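Local coordinates for protein class I phosphodiesterase PDEB1 (Leishmania major, PDB 2R8Q) that belongs to the class I phosphodiesterases and binds 3-isobutyl-1-methylxanthine in its all-helical catalytic domain, beside a zinc and a magnesium ion, at residues 97-102 against 255-260. Sequence-based numbering, arbitrary orientation.
Sequences VPYHNF and VSNVTK. With IBM (3-isobutyl-1-methylxanthine), chain E.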
# COMPACT_ATOMS: atom_id res chain seq x y z
N VAL A 97 0.02 -17.08 -12.44
CA VAL A 97 1.30 -17.65 -12.02
C VAL A 97 1.03 -19.12 -11.71
O VAL A 97 -0.11 -19.51 -11.48
CB VAL A 97 1.86 -16.93 -10.78
CG1 VAL A 97 2.26 -15.51 -11.14
CG2 VAL A 97 0.83 -16.92 -9.66
N PRO A 98 2.08 -19.96 -11.70
CA PRO A 98 1.93 -21.40 -11.43
C PRO A 98 1.29 -21.82 -10.12
O PRO A 98 0.50 -22.76 -10.09
CB PRO A 98 3.36 -21.93 -11.54
CG PRO A 98 4.02 -20.96 -12.50
CD PRO A 98 3.49 -19.64 -12.01
N TYR A 99 1.63 -21.13 -9.03
CA TYR A 99 1.10 -21.50 -7.73
C TYR A 99 0.23 -20.47 -7.03
O TYR A 99 -0.89 -20.79 -6.61
CB TYR A 99 2.25 -21.89 -6.80
CG TYR A 99 1.80 -22.37 -5.44
CD1 TYR A 99 1.25 -23.64 -5.27
CD2 TYR A 99 1.91 -21.54 -4.32
CE1 TYR A 99 0.82 -24.07 -4.02
CE2 TYR A 99 1.48 -21.96 -3.08
CZ TYR A 99 0.94 -23.23 -2.93
OH TYR A 99 0.53 -23.65 -1.68
N HIS A 100 0.72 -19.24 -6.90
CA HIS A 100 -0.05 -18.22 -6.20
C HIS A 100 -1.14 -17.58 -7.04
O HIS A 100 -1.23 -16.36 -7.16
CB HIS A 100 0.89 -17.15 -5.63
CG HIS A 100 1.65 -17.61 -4.43
ND1 HIS A 100 2.96 -18.05 -4.50
CD2 HIS A 100 1.28 -17.75 -3.13
CE1 HIS A 100 3.35 -18.43 -3.30
NE2 HIS A 100 2.35 -18.27 -2.45
N ASN A 101 -1.98 -18.45 -7.60
CA ASN A 101 -3.11 -18.02 -8.41
C ASN A 101 -4.39 -18.22 -7.61
O ASN A 101 -4.35 -18.63 -6.44
CB ASN A 101 -3.14 -18.84 -9.71
CG ASN A 101 -3.06 -20.33 -9.46
OD1 ASN A 101 -3.85 -20.88 -8.69
ND2 ASN A 101 -2.11 -21.00 -10.10
N PHE A 102 -5.54 -17.94 -8.22
CA PHE A 102 -6.82 -18.06 -7.53
C PHE A 102 -7.05 -19.44 -6.91
O PHE A 102 -7.64 -19.55 -5.84
CB PHE A 102 -7.95 -17.70 -8.50
CG PHE A 102 -9.32 -17.66 -7.87
CD1 PHE A 102 -9.59 -16.80 -6.80
CD2 PHE A 102 -10.35 -18.45 -8.36
CE1 PHE A 102 -10.86 -16.72 -6.25
CE2 PHE A 102 -11.63 -18.39 -7.82
CZ PHE A 102 -11.89 -17.53 -6.76
N VAL A 255 0.40 -23.75 4.48
CA VAL A 255 1.42 -24.77 4.23
C VAL A 255 0.83 -26.18 4.30
O VAL A 255 1.55 -27.15 4.58
CB VAL A 255 2.60 -24.67 5.23
CG1 VAL A 255 3.29 -23.32 5.06
CG2 VAL A 255 2.12 -24.86 6.66
N SER A 256 -0.46 -26.29 4.02
CA SER A 256 -1.17 -27.57 4.07
C SER A 256 -0.98 -28.52 2.89
O SER A 256 -1.44 -29.66 2.95
CB SER A 256 -2.67 -27.31 4.25
OG SER A 256 -3.21 -26.65 3.11
N ASN A 257 -0.33 -28.06 1.83
CA ASN A 257 -0.14 -28.92 0.66
C ASN A 257 0.45 -30.28 1.03
O ASN A 257 0.03 -31.30 0.49
CB ASN A 257 0.78 -28.25 -0.36
CG ASN A 257 0.13 -27.06 -1.07
OD1 ASN A 257 0.81 -26.32 -1.78
ND2 ASN A 257 -1.18 -26.89 -0.90
N VAL A 258 1.41 -30.29 1.94
CA VAL A 258 2.07 -31.53 2.34
C VAL A 258 1.24 -32.47 3.19
O VAL A 258 1.65 -33.61 3.45
CB VAL A 258 3.39 -31.24 3.09
CG1 VAL A 258 4.37 -30.53 2.17
CG2 VAL A 258 3.11 -30.42 4.34
N THR A 259 0.06 -32.02 3.62
CA THR A 259 -0.81 -32.84 4.45
C THR A 259 -1.99 -33.42 3.66
O THR A 259 -2.84 -34.09 4.23
CB THR A 259 -1.40 -32.03 5.62
OG1 THR A 259 -2.29 -31.04 5.10
CG2 THR A 259 -0.28 -31.35 6.40
N LYS A 260 -2.04 -33.16 2.36
CA LYS A 260 -3.13 -33.67 1.54
C LYS A 260 -2.81 -35.05 0.98
O LYS A 260 -1.65 -35.46 0.98
CB LYS A 260 -3.42 -32.71 0.38
CG LYS A 260 -3.80 -31.29 0.81
CD LYS A 260 -4.92 -31.30 1.85
CE LYS A 260 -5.30 -29.89 2.29
NZ LYS A 260 -6.06 -29.17 1.24
N9 IBM E . 8.22 -23.59 0.44
C8 IBM E . 9.30 -24.37 0.11
N7 IBM E . 8.97 -25.55 -0.35
C5 IBM E . 7.59 -25.54 -0.33
C4 IBM E . 7.11 -24.35 0.15
N3 IBM E . 5.81 -23.99 0.31
C2 IBM E . 4.91 -24.94 -0.06
N1 IBM E . 5.30 -26.18 -0.56
C6 IBM E . 6.64 -26.48 -0.70
O6 IBM E . 6.98 -27.57 -1.14
O2 IBM E . 3.71 -24.70 0.06
C10 IBM E . 4.30 -27.16 -0.94
C11 IBM E . 5.43 -22.68 0.83
C12 IBM E . 5.85 -21.60 -0.17
C13 IBM E . 4.75 -21.32 -1.18
C14 IBM E . 6.25 -20.32 0.56
O HOH W 1 -2.63 -24.48 -2.34
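In the ligand pocket of this helical phosphodiesterase domain, Tyr-99 and Asn-257 reach toward each other from the loop before helix 102-118 and from the 3-10 turn before helix 262-285. Tyr-99 OH donates a hydrogen bond to Asn-257 OD1 over 2.7 Å. The phenol arrives above the carbonyl plane rather than on a lone pair, while OD1 lies at the edge of the ring, 3.2 Å from Tyr-99 CE1; ring and amide planes stand 84° apart. With CG anti to the backbone N (chi1 -177°), the tyrosine extends far enough to bridge backbones whose nearest CA atoms, those of Tyr-99 and Asn-257, are 11.3 Å apart. A water accepts from Asn-257 ND2 at 3.2 Å and donates weakly to Tyr-99 OH, so both ends of the amide are engaged.

3-Isobutyl-1-methylxanthine packs against this pair: its C10 methyl lies 3.7 Å from Asn-257 CB, and its isobutyl C13 lies 3.8 Å from both Tyr-99 CE2 and His-100 CE1. Tyr-99 CD2 sits over the centre of one His-100 ring face, and Glu-275 binds both Tyr-99 N and His-100 ND1, which ties the loop to helix 262-285. Within the turn that carries Asn-257, Ser-256 O accepts from both OG1 and N of Thr-259. Gln-306 hydrogen-bonds the xanthine, and zinc lies about 6 Å from the Tyr-99 side chain, so the tyrosine-asparagine link lines the 3-isobutyl-1-methylxanthine pocket close to the metal site, in the helical HD-type phosphodiesterase fold.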